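Local atomic coordinates of Crov588 (Cafeteriavirus, PDB entry 6NYR), a protein that is of unknown function but, as a leucine-rich repeat protein built from FNIP repeats, folds into a nearly closed ring that may serve to bind partners. Residues Asn379-Ser384 against Val402-Leu407; Leu612-Lys617 against Trp634-Glu639; Glu151-Ile156 against Asp172-Lys177; Asn285-Glu290 against Asn307-Glu312. All blocks are in the same frame, centred on the assembly; numbering follows the deposited sequence.

Contact 1: Asn379-Ser384 against Val402-Leu407; sequences NVLPNS and VLPNSL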
# COMPACT_ATOMS: atom_id res chain seq x y z
N ASN A 379 18.66 -11.19 31.52
CA ASN A 379 17.36 -11.32 32.17
C ASN A 379 16.51 -10.06 32.04
O ASN A 379 15.59 -9.85 32.85
CB ASN A 379 17.53 -11.69 33.64
CG ASN A 379 18.17 -13.05 33.83
OD1 ASN A 379 19.37 -13.16 34.09
ND2 ASN A 379 17.37 -14.10 33.69
N VAL A 380 16.79 -9.23 31.05
CA VAL A 380 15.99 -8.04 30.79
C VAL A 380 14.98 -8.36 29.70
O VAL A 380 13.77 -8.20 29.90
CB VAL A 380 16.88 -6.84 30.39
CG1 VAL A 380 16.01 -5.70 29.88
CG2 VAL A 380 17.74 -6.41 31.56
N LEU A 381 15.46 -8.80 28.54
CA LEU A 381 14.57 -9.22 27.47
C LEU A 381 13.90 -10.53 27.87
O LEU A 381 14.59 -11.47 28.27
CB LEU A 381 15.34 -9.36 26.16
CG LEU A 381 16.02 -8.08 25.65
CD1 LEU A 381 16.92 -8.34 24.47
CD2 LEU A 381 14.94 -7.06 25.27
N PRO A 382 12.58 -10.63 27.76
CA PRO A 382 11.89 -11.83 28.24
C PRO A 382 12.06 -13.00 27.28
O PRO A 382 12.44 -12.84 26.12
CB PRO A 382 10.42 -11.40 28.33
CG PRO A 382 10.30 -10.26 27.36
CD PRO A 382 11.68 -9.71 27.04
N ASN A 383 11.81 -14.19 27.81
CA ASN A 383 12.03 -15.42 27.06
C ASN A 383 10.91 -15.75 26.09
O ASN A 383 10.98 -16.79 25.42
CB ASN A 383 12.23 -16.58 28.03
CG ASN A 383 13.64 -16.64 28.58
OD1 ASN A 383 13.86 -16.52 29.78
ND2 ASN A 383 14.61 -16.83 27.69
N SER A 384 9.89 -14.91 25.98
CA SER A 384 8.84 -15.05 24.98
C SER A 384 9.10 -14.23 23.73
O SER A 384 8.36 -14.38 22.75
CB SER A 384 7.50 -14.63 25.58
OG SER A 384 7.63 -13.41 26.29
N VAL A 402 22.12 -12.05 26.62
CA VAL A 402 21.20 -10.92 26.55
C VAL A 402 19.99 -11.24 25.68
O VAL A 402 18.85 -11.07 26.11
CB VAL A 402 21.94 -9.66 26.04
CG1 VAL A 402 20.99 -8.49 25.93
CG2 VAL A 402 23.13 -9.34 26.94
N LEU A 403 20.22 -11.70 24.46
CA LEU A 403 19.11 -12.00 23.56
C LEU A 403 18.48 -13.34 23.93
O LEU A 403 19.20 -14.32 24.16
CB LEU A 403 19.60 -12.03 22.11
CG LEU A 403 20.20 -10.71 21.63
CD1 LEU A 403 20.85 -10.87 20.26
CD2 LEU A 403 19.14 -9.61 21.58
N PRO A 404 17.16 -13.42 24.02
CA PRO A 404 16.51 -14.68 24.41
C PRO A 404 16.59 -15.74 23.33
O PRO A 404 16.63 -15.44 22.13
CB PRO A 404 15.06 -14.27 24.69
CG PRO A 404 14.84 -13.08 23.80
CD PRO A 404 16.17 -12.35 23.74
N ASN A 405 16.59 -17.00 23.77
CA ASN A 405 16.59 -18.12 22.83
C ASN A 405 15.37 -18.12 21.92
O ASN A 405 15.45 -18.70 20.83
CB ASN A 405 16.64 -19.46 23.59
CG ASN A 405 17.90 -19.63 24.40
OD1 ASN A 405 18.98 -19.19 24.00
ND2 ASN A 405 17.78 -20.27 25.56
N SER A 406 14.27 -17.49 22.32
CA SER A 406 13.07 -17.52 21.51
C SER A 406 13.11 -16.58 20.32
O SER A 406 12.22 -16.64 19.47
CB SER A 406 11.85 -17.18 22.38
OG SER A 406 12.04 -15.94 23.05
N LEU A 407 14.13 -15.72 20.23
CA LEU A 407 14.15 -14.70 19.19
C LEU A 407 14.30 -15.32 17.81
O LEU A 407 15.21 -16.11 17.57
CB LEU A 407 15.31 -13.72 19.43
CG LEU A 407 15.19 -12.35 18.76
CD1 LEU A 407 14.08 -11.52 19.41
CD2 LEU A 407 16.53 -11.62 18.79

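Contact 2: Leu612-Lys617 against Trp634-Glu639; sequences LRFNQK and WYFNQE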
# COMPACT_ATOMS: atom_id res chain seq x y z
N LEU A 612 15.86 1.32 -24.69
CA LEU A 612 15.56 2.64 -25.25
C LEU A 612 16.21 2.82 -26.62
O LEU A 612 15.56 3.29 -27.56
CB LEU A 612 16.03 3.73 -24.28
CG LEU A 612 15.68 5.18 -24.61
CD1 LEU A 612 15.65 6.02 -23.32
CD2 LEU A 612 16.64 5.81 -25.60
N ARG A 613 17.48 2.47 -26.75
CA ARG A 613 18.27 2.86 -27.91
C ARG A 613 18.31 1.81 -29.02
O ARG A 613 18.90 2.08 -30.07
CB ARG A 613 19.70 3.19 -27.47
CG ARG A 613 19.80 4.42 -26.58
CD ARG A 613 21.23 4.77 -26.19
NE ARG A 613 21.32 6.10 -25.61
CZ ARG A 613 21.30 7.23 -26.32
NH1 ARG A 613 21.20 7.18 -27.64
NH2 ARG A 613 21.39 8.40 -25.71
N PHE A 614 17.68 0.65 -28.84
CA PHE A 614 17.75 -0.39 -29.86
C PHE A 614 17.04 0.06 -31.13
O PHE A 614 15.91 0.57 -31.08
CB PHE A 614 17.14 -1.69 -29.35
CG PHE A 614 17.12 -2.79 -30.39
CD1 PHE A 614 18.20 -3.64 -30.54
CD2 PHE A 614 16.02 -2.95 -31.22
CE1 PHE A 614 18.19 -4.63 -31.50
CE2 PHE A 614 16.01 -3.95 -32.18
CZ PHE A 614 17.09 -4.79 -32.31
N ASN A 615 17.69 -0.14 -32.27
CA ASN A 615 17.17 0.34 -33.55
C ASN A 615 17.86 -0.37 -34.70
O ASN A 615 18.46 0.27 -35.57
CB ASN A 615 17.35 1.86 -33.65
CG ASN A 615 16.70 2.46 -34.89
OD1 ASN A 615 17.01 3.59 -35.27
ND2 ASN A 615 15.82 1.70 -35.53
N GLN A 616 17.79 -1.70 -34.71
CA GLN A 616 18.36 -2.53 -35.76
C GLN A 616 17.24 -3.29 -36.47
O GLN A 616 16.24 -3.67 -35.86
CB GLN A 616 19.37 -3.53 -35.19
CG GLN A 616 20.50 -2.89 -34.40
CD GLN A 616 21.42 -2.06 -35.27
OE1 GLN A 616 21.75 -2.45 -36.39
NE2 GLN A 616 21.83 -0.91 -34.76
N LYS A 617 17.42 -3.50 -37.78
CA LYS A 617 16.40 -4.16 -38.57
C LYS A 617 16.17 -5.58 -38.07
O LYS A 617 17.10 -6.26 -37.61
CB LYS A 617 16.81 -4.18 -40.04
CG LYS A 617 18.10 -4.94 -40.32
CD LYS A 617 18.32 -5.16 -41.81
CE LYS A 617 19.37 -6.25 -42.06
NZ LYS A 617 19.55 -6.54 -43.51
N TRP A 634 11.93 3.39 -27.15
CA TRP A 634 11.62 4.72 -27.69
C TRP A 634 12.20 4.90 -29.08
O TRP A 634 11.49 5.31 -30.01
CB TRP A 634 12.18 5.76 -26.71
CG TRP A 634 11.68 7.16 -26.82
CD1 TRP A 634 10.70 7.63 -27.62
CD2 TRP A 634 12.16 8.28 -26.06
NE1 TRP A 634 10.53 8.99 -27.42
CE2 TRP A 634 11.42 9.40 -26.46
CE3 TRP A 634 13.15 8.43 -25.08
CZ2 TRP A 634 11.63 10.67 -25.92
CZ3 TRP A 634 13.35 9.69 -24.54
CH2 TRP A 634 12.60 10.79 -24.96
N TYR A 635 13.47 4.58 -29.26
CA TYR A 635 14.19 4.95 -30.47
C TYR A 635 14.06 3.93 -31.60
O TYR A 635 14.64 4.14 -32.67
CB TYR A 635 15.68 5.17 -30.15
CG TYR A 635 15.97 6.41 -29.32
CD1 TYR A 635 14.96 7.29 -28.98
CD2 TYR A 635 17.26 6.70 -28.90
CE1 TYR A 635 15.22 8.43 -28.23
CE2 TYR A 635 17.53 7.84 -28.15
CZ TYR A 635 16.51 8.70 -27.82
OH TYR A 635 16.76 9.83 -27.08
N PHE A 636 13.30 2.84 -31.41
CA PHE A 636 13.19 1.84 -32.45
C PHE A 636 12.39 2.39 -33.63
O PHE A 636 11.25 2.85 -33.47
CB PHE A 636 12.51 0.57 -31.93
CG PHE A 636 12.30 -0.48 -32.98
CD1 PHE A 636 13.35 -1.28 -33.40
CD2 PHE A 636 11.05 -0.66 -33.56
CE1 PHE A 636 13.15 -2.25 -34.37
CE2 PHE A 636 10.86 -1.62 -34.53
CZ PHE A 636 11.91 -2.42 -34.93
N ASN A 637 12.99 2.34 -34.82
CA ASN A 637 12.46 3.03 -35.99
C ASN A 637 12.74 2.19 -37.24
O ASN A 637 13.42 2.62 -38.17
CB ASN A 637 13.10 4.41 -36.09
CG ASN A 637 12.27 5.39 -36.89
OD1 ASN A 637 11.04 5.33 -36.86
ND2 ASN A 637 12.93 6.29 -37.60
N GLN A 638 12.20 0.98 -37.29
CA GLN A 638 12.41 0.08 -38.41
C GLN A 638 11.08 -0.50 -38.88
O GLN A 638 10.16 -0.72 -38.08
CB GLN A 638 13.36 -1.08 -38.04
CG GLN A 638 14.75 -0.65 -37.59
CD GLN A 638 15.52 0.08 -38.68
OE1 GLN A 638 16.00 1.19 -38.48
NE2 GLN A 638 15.64 -0.55 -39.85
N GLU A 639 10.98 -0.73 -40.18
CA GLU A 639 9.78 -1.34 -40.75
C GLU A 639 9.67 -2.80 -40.32
O GLU A 639 10.61 -3.58 -40.50
CB GLU A 639 9.81 -1.26 -42.28
CG GLU A 639 9.81 0.16 -42.86
CD GLU A 639 10.04 0.17 -44.37
OE1 GLU A 639 10.46 -0.87 -44.92
OE2 GLU A 639 9.81 1.22 -45.01

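Contact 3: Glu151-Ile156 against Asp172-Lys177; sequences EFNQKI and DCFNQK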
# COMPACT_ATOMS: atom_id res chain seq x y z
N GLU A 151 -20.03 22.18 0.17
CA GLU A 151 -20.61 23.50 0.37
C GLU A 151 -21.96 23.47 1.08
O GLU A 151 -22.45 24.53 1.47
CB GLU A 151 -20.77 24.20 -0.98
CG GLU A 151 -19.46 24.58 -1.65
CD GLU A 151 -18.58 25.43 -0.76
OE1 GLU A 151 -19.12 26.26 -0.00
OE2 GLU A 151 -17.34 25.25 -0.81
N PHE A 152 -22.55 22.29 1.26
CA PHE A 152 -23.88 22.24 1.83
C PHE A 152 -23.88 22.77 3.26
O PHE A 152 -23.15 22.27 4.12
CB PHE A 152 -24.43 20.82 1.82
CG PHE A 152 -25.81 20.71 2.38
CD1 PHE A 152 -26.90 21.12 1.63
CD2 PHE A 152 -26.02 20.23 3.66
CE1 PHE A 152 -28.17 21.03 2.14
CE2 PHE A 152 -27.30 20.14 4.18
CZ PHE A 152 -28.38 20.54 3.41
N ASN A 153 -24.70 23.78 3.51
CA ASN A 153 -24.88 24.31 4.85
C ASN A 153 -26.29 24.88 4.97
O ASN A 153 -26.50 26.08 5.16
CB ASN A 153 -23.82 25.37 5.17
CG ASN A 153 -23.84 25.78 6.62
OD1 ASN A 153 -24.42 25.09 7.46
ND2 ASN A 153 -23.24 26.92 6.93
N GLN A 154 -27.29 24.01 4.86
CA GLN A 154 -28.69 24.40 5.01
C GLN A 154 -29.31 23.61 6.16
O GLN A 154 -28.88 22.50 6.49
CB GLN A 154 -29.49 24.15 3.72
CG GLN A 154 -29.00 24.97 2.54
CD GLN A 154 -29.07 26.46 2.79
OE1 GLN A 154 -30.00 26.95 3.44
NE2 GLN A 154 -28.08 27.19 2.30
N LYS A 155 -30.34 24.19 6.77
CA LYS A 155 -30.98 23.55 7.91
C LYS A 155 -31.64 22.23 7.48
O LYS A 155 -32.13 22.09 6.36
CB LYS A 155 -32.03 24.47 8.53
CG LYS A 155 -31.45 25.66 9.31
CD LYS A 155 -32.45 26.80 9.44
CE LYS A 155 -31.86 27.96 10.23
NZ LYS A 155 -32.72 29.17 10.20
N ILE A 156 -31.62 21.27 8.39
CA ILE A 156 -32.34 20.00 8.25
C ILE A 156 -33.32 19.92 9.41
O ILE A 156 -32.91 19.89 10.58
CB ILE A 156 -31.40 18.79 8.23
CG1 ILE A 156 -30.47 18.87 7.01
CG2 ILE A 156 -32.18 17.49 8.17
CD1 ILE A 156 -29.10 19.36 7.31
N ASP A 172 -17.87 19.62 4.45
CA ASP A 172 -17.00 20.53 5.19
C ASP A 172 -17.78 21.69 5.80
O ASP A 172 -17.48 22.13 6.92
CB ASP A 172 -15.90 21.07 4.28
CG ASP A 172 -14.85 20.04 3.96
OD1 ASP A 172 -14.73 19.05 4.71
OD2 ASP A 172 -14.15 20.21 2.94
N CYS A 173 -18.75 22.23 5.07
CA CYS A 173 -19.36 23.49 5.45
C CYS A 173 -20.58 23.32 6.34
O CYS A 173 -21.04 24.30 6.93
CB CYS A 173 -19.74 24.29 4.20
SG CYS A 173 -18.35 24.98 3.27
N PHE A 174 -21.14 22.11 6.43
CA PHE A 174 -22.34 21.94 7.24
C PHE A 174 -22.07 22.35 8.68
O PHE A 174 -21.15 21.83 9.33
CB PHE A 174 -22.84 20.51 7.21
CG PHE A 174 -24.07 20.31 8.05
CD1 PHE A 174 -25.30 20.76 7.60
CD2 PHE A 174 -23.99 19.71 9.30
CE1 PHE A 174 -26.43 20.61 8.37
CE2 PHE A 174 -25.13 19.54 10.06
CZ PHE A 174 -26.35 19.99 9.60
N ASN A 175 -22.87 23.28 9.19
CA ASN A 175 -22.78 23.71 10.58
C ASN A 175 -24.12 24.29 11.01
O ASN A 175 -24.22 25.49 11.29
CB ASN A 175 -21.65 24.73 10.75
CG ASN A 175 -21.41 25.08 12.21
OD1 ASN A 175 -21.77 24.32 13.12
ND2 ASN A 175 -20.80 26.23 12.45
N GLN A 176 -25.16 23.46 11.04
CA GLN A 176 -26.47 23.86 11.53
C GLN A 176 -26.87 22.98 12.70
O GLN A 176 -26.48 21.81 12.78
CB GLN A 176 -27.54 23.77 10.43
CG GLN A 176 -27.34 24.69 9.25
CD GLN A 176 -27.47 26.16 9.61
OE1 GLN A 176 -28.26 26.53 10.48
NE2 GLN A 176 -26.71 27.00 8.92
N LYS A 177 -27.67 23.55 13.60
CA LYS A 177 -28.14 22.81 14.76
C LYS A 177 -28.96 21.60 14.32
O LYS A 177 -29.68 21.64 13.31
CB LYS A 177 -28.98 23.73 15.66
CG LYS A 177 -29.47 23.10 16.95
CD LYS A 177 -28.33 22.53 17.79
CE LYS A 177 -28.86 21.83 19.04
NZ LYS A 177 -29.22 22.78 20.13
O HOH W 1 -32.82 20.44 13.38

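Contact 4: Asn285-Glu290 against Asn307-Glu312; sequences NQIITE and NQIITE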
# COMPACT_ATOMS: atom_id res chain seq x y z
N ASN A 285 -1.72 14.79 27.32
CA ASN A 285 -0.54 14.69 28.17
C ASN A 285 -0.96 14.83 29.64
O ASN A 285 -0.38 15.60 30.40
CB ASN A 285 0.51 15.73 27.77
CG ASN A 285 1.87 15.43 28.35
OD1 ASN A 285 2.12 14.32 28.84
ND2 ASN A 285 2.78 16.40 28.28
N GLN A 286 -1.98 14.08 30.03
CA GLN A 286 -2.48 14.07 31.40
C GLN A 286 -2.14 12.75 32.07
O GLN A 286 -2.07 11.70 31.43
CB GLN A 286 -4.00 14.28 31.42
CG GLN A 286 -4.47 15.62 30.87
CD GLN A 286 -3.90 16.80 31.64
OE1 GLN A 286 -3.86 16.79 32.87
NE2 GLN A 286 -3.46 17.83 30.92
N ILE A 287 -1.90 12.81 33.38
CA ILE A 287 -1.58 11.61 34.14
C ILE A 287 -2.78 10.68 34.16
O ILE A 287 -3.93 11.12 34.33
CB ILE A 287 -1.13 11.98 35.56
CG1 ILE A 287 -0.66 10.75 36.32
CG2 ILE A 287 -2.27 12.63 36.33
CD1 ILE A 287 0.70 10.24 35.89
N ILE A 288 -2.53 9.39 33.97
CA ILE A 288 -3.54 8.34 34.11
C ILE A 288 -3.22 7.56 35.37
O ILE A 288 -2.12 7.02 35.52
CB ILE A 288 -3.59 7.42 32.87
CG1 ILE A 288 -3.83 8.28 31.63
CG2 ILE A 288 -4.65 6.35 33.04
CD1 ILE A 288 -4.05 7.49 30.36
N THR A 289 -4.19 7.49 36.29
CA THR A 289 -3.99 6.87 37.58
C THR A 289 -4.67 5.49 37.63
O THR A 289 -4.96 4.89 36.59
CB THR A 289 -4.46 7.82 38.69
OG1 THR A 289 -5.85 8.12 38.51
CG2 THR A 289 -3.65 9.11 38.65
N GLU A 290 -4.98 5.01 38.84
CA GLU A 290 -5.02 3.57 39.09
C GLU A 290 -6.20 2.89 38.39
O GLU A 290 -6.00 1.99 37.57
CB GLU A 290 -5.07 3.30 40.59
CG GLU A 290 -3.77 2.79 41.18
CD GLU A 290 -3.97 2.01 42.47
OE1 GLU A 290 -5.13 1.72 42.84
OE2 GLU A 290 -2.95 1.68 43.12
N ASN A 307 3.55 12.14 27.96
CA ASN A 307 4.80 11.87 28.65
C ASN A 307 4.60 11.91 30.16
O ASN A 307 5.41 12.50 30.89
CB ASN A 307 5.87 12.89 28.23
CG ASN A 307 7.27 12.48 28.67
OD1 ASN A 307 7.51 11.32 29.02
ND2 ASN A 307 8.20 13.43 28.65
N GLN A 308 3.55 11.27 30.64
CA GLN A 308 3.27 11.16 32.07
C GLN A 308 3.59 9.75 32.55
O GLN A 308 3.38 8.77 31.82
CB GLN A 308 1.81 11.51 32.38
CG GLN A 308 1.45 12.94 31.97
CD GLN A 308 2.26 13.98 32.73
OE1 GLN A 308 2.32 13.97 33.96
NE2 GLN A 308 2.91 14.87 31.99
N ILE A 309 4.13 9.67 33.77
CA ILE A 309 4.59 8.39 34.29
C ILE A 309 3.41 7.44 34.48
O ILE A 309 2.29 7.85 34.81
CB ILE A 309 5.36 8.63 35.61
CG1 ILE A 309 6.08 7.35 36.04
CG2 ILE A 309 4.41 9.12 36.70
CD1 ILE A 309 7.29 7.60 36.92
N ILE A 310 3.68 6.16 34.27
CA ILE A 310 2.69 5.09 34.45
C ILE A 310 3.19 4.20 35.57
O ILE A 310 4.25 3.57 35.45
CB ILE A 310 2.49 4.28 33.16
CG1 ILE A 310 2.27 5.23 31.98
CG2 ILE A 310 1.33 3.31 33.30
CD1 ILE A 310 2.09 4.54 30.66
N THR A 311 2.43 4.14 36.66
CA THR A 311 2.84 3.39 37.84
C THR A 311 2.08 2.07 37.91
O THR A 311 1.37 1.68 36.97
CB THR A 311 2.63 4.22 39.11
OG1 THR A 311 1.25 4.59 39.22
CG2 THR A 311 3.49 5.47 39.07
N GLU A 312 2.20 1.37 39.03
CA GLU A 312 1.60 0.06 39.18
C GLU A 312 0.08 0.13 39.09
O GLU A 312 -0.54 1.14 39.42
CB GLU A 312 1.98 -0.56 40.53
CG GLU A 312 3.43 -0.93 40.72
CD GLU A 312 3.67 -1.67 42.03
OE1 GLU A 312 2.76 -1.66 42.90
OE2 GLU A 312 4.76 -2.26 42.20
O HOH W 2 0.46 8.27 33.13

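Contact 1: Asn379-Ser384 against Val402-Leu407
L381 and L403 adopt the same rotamer, CG beside the backbone N (chi1 -61° in both) and CD1 anti to CA (chi2 172° in both), so the two side chains run parallel. They meet through one methyl each, L381 CD1 standing 3.9 Å from L403 CD2. The same CD1 also reaches 3.7 Å from the backbone V402 O, while V402 presents CG1 to it at longer range. One step along, the P404 ring packs against L381, P382 O and the N383 amide: its CD lies 3.9 Å from L381 CB, and its CB sits 3.3 Å from P382 O. N383 and P404 pass antiparallel, the amide end ND2 of N383 coming 4.0 Å from P404 CB. Both segments are the same V-L-P-N-S part of successive FNIP repeats in this leucine-rich repeat solenoid, and L381 and L403 are both buried against L388 in strand 387-389. P404 to L407 forms a type I beta turn, closed by L407 N on P404 O. Within it S406 holds OG at chi1 54°, flanked by both its own N and C, which carries the hydroxyl to 2.7 Å from N383 O; L385 O competes for the same proton. S384 OG makes the same pair of bonds one coil back, to N361 O and L363 O.

Contact 2: Leu612-Lys617 against Trp634-Glu639
L612 packs tightly on Y635 at the exposed end of the contact, its CD2 methyl lying over one face of the phenol ring, 3.5 Å from the Y635 ring centroid, in a CH-pi contact. L612 sets its CG anti to the backbone N (chi1 -174°), which brings one methyl over Y635 and the other, CD1, to the edge of the exposed W634 indole, 3.9 Å from W634 CE3. Alongside, Y635 N donates to L612 O at 3.0 Å, nearly along the C=O axis (165° at the oxygen), pinning the two backbones together. Deeper in, the F614 and F636 rings run side by side, both with CG anti to N, and meet obliquely with F614 CD2 3.8 Å from F636 CD1. R613 and the end of K617 are looser. R613 extends past the tyrosine so that NH1 reaches the ring edge, 3.8 Å from Y635 CE2, the two planes close to perpendicular (78°), and the extended K617 chain leads away from its partner. N615 OD1 is hydrogen-bonded to a glycerol, probably from the crystallisation liquor. These are adjacent coils of the FNIP leucine-rich repeat solenoid, following strands 607-609 and 629-631; F610 and F632 stack on F614 and F636 respectively, I662 of helix 659-662 touches F636, and Y655 of strand 651-655 meets W634 edge-to-face.

Contact 3: Glu151-Ile156 against Asp172-Lys177
E151-I156 and D172-K177 run in nearly the same direction, 17° apart, with N153 CA only 4.2 Å from F174 CA. They are matching loops of consecutive FNIP repeats, stacked as coils of a leucine-rich repeat solenoid, and the asparagine of the shared F-N-Q motif joins them. N153 places its CG anti to the backbone N, so that the amide reaches across to the next coil. There OD1 accepts from N175 N at 2.9 Å, a fairly straight bond (158° at the hydrogen) whose donor stands above the carbonyl plane, not on a lone pair. The Q176 side chain, bent at CG, crosses N153 at about a right angle and adds a weak second bond, NE2 to N153 OD1, at 3.3 Å. N175 repeats the gesture toward N197 and Q198 of the following coil. Beside this polar row the extended K155 chain crosses Q176 obliquely, CG 3.5 Å from Q176 OE1. On the inward side the buried F152 and F174 run alongside each other, F152 CE2 4.0 Å from F174 CD1, each also stacked on a ring of its own coil, F148 and F170; Q154 O meets the F174 ring at its edge. C173 CB is directed at the first segment and places SG 3.6 Å from E151 OE1. At the far end a water spans the coils, donating to I156 O at 2.9 Å and weakly to K177 O at 3.4 Å.

Contact 4: Asn285-Glu290 against Asn307-Glu312
Hydrogen bonds concentrate on one atom, N285 OD1, which takes two donors from the next coil. N307 N approaches at 2.8 Å and Q308 NE2 at 3.3 Å from N285 OD1; both stand above the carbonyl plane (45° and 57° out of it), so neither uses an in-plane lone pair. N285 gets there with CG anti to its backbone N. Q308, bent at CG, crosses N285 at about a right angle, and the oxygen lies almost in its amide plane, as a well-directed N-H requires. Two donors gripping the oxygen should hold the N285 amide against rotation. The segments belong to successive FNIP repeats of the leucine-rich repeat ring, and the Asn-Gln pair recurs in the coils on either side, so the pattern propagates: N263 OD1 receives N285 N and Q286 NE2, and N307 OD1 receives N329 N and Q330 NE2. Apolar contact is carried by I287, whose CG1 is anti to the backbone N and whose bend at chi2 (74°) turns CD1 toward the second segment. That methyl lies 3.9 Å from Q308 CB and 4.0 Å from I309 CG2. The aliphatic part of Q308 also packs on the I287 backbone. Separately, I287 CD1 comes as close as 3.1 Å to the carbonyl I309 O. Water joins the backbones further on, donating to I309 O at 2.5 Å and accepting a weak bond from I288 N. Charge enters at the exposed end, where the acid groups of E290 and E312 are not in contact, E290 OE2 lying 6.6 Å from E312 OE1; such like charges would, if anything, repel mildly.

How the contacts relate
All four contacts join consecutive coils of one solenoid, yet they sample two places in the repeat. Contact 1 takes the V-L-P-N-S part just ahead of the strand, where leucines and prolines meet and a serine hydroxyl supplies the polar link. Contacts 2, 3 and 4 take the segment after the strand, around the F-N-Q motif; contact 4 begins at the asparagine and so lacks the buried phenylalanine. Contacts 1 and 3 are partly buried, contacts 2 and 4 lie at the surface, and contact 4 has no buried touching residue. Contact 2 is the most aromatic, adding a tryptophan and a tyrosine to the phenylalanine pair. Its centre lies about 69 Å from that of contact 4, across the ring.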